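Transcription factor MBP1 (Magnaporthe oryzae, PDB 4UX5) probably acts as a DNA-binding transcription activator of RNA polymerase II genes, and this chain is its winged helix-turn-helix DNA-binding domain. Local coordinates at residues A[90-93]-A[94-97]. Numbering follows the deposited sequence.
Sequences WIPL and EAGE
Pro92 and Ala95 meet where strand 88-91 turns into helix 93-102 of the winged helix-turn-helix domain, with Pro92 at the N-cap position of that helix. The proline carbonyl begins the helical bonding. Gly96 N donates to Pro92 O over 2.9 Å, and Ala95 N adds a weak second bond to the same oxygen. One turn is completed when Glu97 N reaches Leu93 O at 2.8 Å, a straighter bond at 156°.

The tight side is where strand and helix face each other. Ile91 carries CG1 between its own backbone N and carbonyl carbon (chi1 57°), and with the chain extended beyond CG1 it runs out to lay CD1 against the peptide link between Ala95 and Gly96, 3.7 Å from Gly96 N. The Ala95 methyl occupies the angle between Ile91 and Pro92, its CB 3.9 Å from Pro92 CG and 4.0 Å from Ile91 CD1. Elsewhere in the fold, Ile91 is paired through its backbone with Ile47, while Pro92 rests on Trp46 and Gln75. Leu93 turns the other way, onto Phe113 of helix 110-114.

The looser side belongs to Glu94, which is exposed. Its chain bends at chi2 (-88°) and folds back over the start of the helix, bringing the carboxylate up to Pro92 CB. A negative charge near the N-terminal end of a helix would be expected to suit the partial positive charge of the amides there, though no hydrogen bond is claimed for it here. Of the two carboxylate oxygens, Glu94 OE1 lies 3.6 Å from Leu93 N, while Glu94 OE2 lies 3.7 Å from Pro92 CB.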
loop_
_atom_site.group_PDB
_atom_site.type_symbol
_atom_site.label_atom_id
_atom_site.label_comp_id
_atom_site.label_asym_id
_atom_site.label_seq_id
_atom_site.Cartn_x
_atom_site.Cartn_y
_atom_site.Cartn_z
ATOM N N TRP A 90 -8.223 2.889 6.755
ATOM C CA TRP A 90 -9.127 3.958 7.159
ATOM C C TRP A 90 -10.551 3.744 6.651
ATOM O O TRP A 90 -10.762 3.343 5.506
ATOM C CB TRP A 90 -8.591 5.304 6.673
ATOM C CG TRP A 90 -7.323 5.712 7.358
ATOM C CD1 TRP A 90 -6.073 5.216 7.130
ATOM C CD2 TRP A 90 -7.181 6.701 8.384
ATOM N NE1 TRP A 90 -5.162 5.835 7.951
ATOM C CE2 TRP A 90 -5.817 6.752 8.729
ATOM C CE3 TRP A 90 -8.076 7.550 9.044
ATOM C CZ2 TRP A 90 -5.325 7.617 9.704
ATOM C CZ3 TRP A 90 -7.586 8.410 10.011
ATOM C CH2 TRP A 90 -6.221 8.437 10.331
ATOM N N ILE A 91 -11.521 4.012 7.522
ATOM C CA ILE A 91 -12.936 3.837 7.206
ATOM C C ILE A 91 -13.749 5.018 7.742
ATOM O O ILE A 91 -13.295 5.717 8.647
ATOM C CB ILE A 91 -13.489 2.518 7.796
ATOM C CG1 ILE A 91 -13.282 2.474 9.313
ATOM C CG2 ILE A 91 -12.843 1.318 7.130
ATOM C CD1 ILE A 91 -13.784 1.196 9.954
ATOM N N PRO A 92 -14.947 5.253 7.174
ATOM C CA PRO A 92 -15.830 6.310 7.687
ATOM C C PRO A 92 -16.146 6.141 9.173
ATOM O O PRO A 92 -16.093 5.026 9.693
ATOM C CB PRO A 92 -17.097 6.160 6.832
ATOM C CG PRO A 92 -16.971 4.822 6.160
ATOM C CD PRO A 92 -15.511 4.609 5.978
ATOM N N LEU A 93 -16.473 7.247 9.835
ATOM C CA LEU A 93 -16.604 7.276 11.291
ATOM C C LEU A 93 -17.681 6.333 11.823
ATOM O O LEU A 93 -17.483 5.679 12.846
ATOM C CB LEU A 93 -16.893 8.702 11.764
ATOM C CG LEU A 93 -16.887 8.915 13.278
ATOM C CD1 LEU A 93 -15.560 8.479 13.873
ATOM C CD2 LEU A 93 -17.176 10.368 13.625
ATOM N N GLU A 94 -18.815 6.265 11.131
ATOM C CA GLU A 94 -19.914 5.407 11.565
ATOM C C GLU A 94 -19.543 3.933 11.437
ATOM O O GLU A 94 -20.011 3.095 12.208
ATOM C CB GLU A 94 -21.189 5.703 10.766
ATOM C CG GLU A 94 -21.119 5.347 9.287
ATOM C CD GLU A 94 -20.576 6.473 8.430
ATOM O OE1 GLU A 94 -19.998 7.430 8.991
ATOM O OE2 GLU A 94 -20.739 6.405 7.192
ATOM N N ALA A 95 -18.697 3.624 10.460
ATOM C CA ALA A 95 -18.195 2.270 10.287
ATOM C C ALA A 95 -17.182 1.965 11.381
ATOM O O ALA A 95 -17.076 0.832 11.847
ATOM C CB ALA A 95 -17.572 2.096 8.914
ATOM N N GLY A 96 -16.439 2.991 11.786
ATOM C CA GLY A 96 -15.487 2.864 12.874
ATOM C C GLY A 96 -16.186 2.639 14.201
ATOM O O GLY A 96 -15.750 1.820 15.011
ATOM N N GLU A 97 -17.274 3.371 14.424
ATOM C CA GLU A 97 -18.072 3.207 15.634
ATOM C C GLU A 97 -18.678 1.812 15.690
ATOM O O GLU A 97 -18.713 1.183 16.748
ATOM C CB GLU A 97 -19.170 4.268 15.706
ATOM C CG GLU A 97 -20.143 4.075 16.858
ATOM C CD GLU A 97 -21.048 5.274 17.071
ATOM O OE1 GLU A 97 -20.840 6.304 16.396
ATOM O OE2 GLU A 97 -21.966 5.187 17.915
#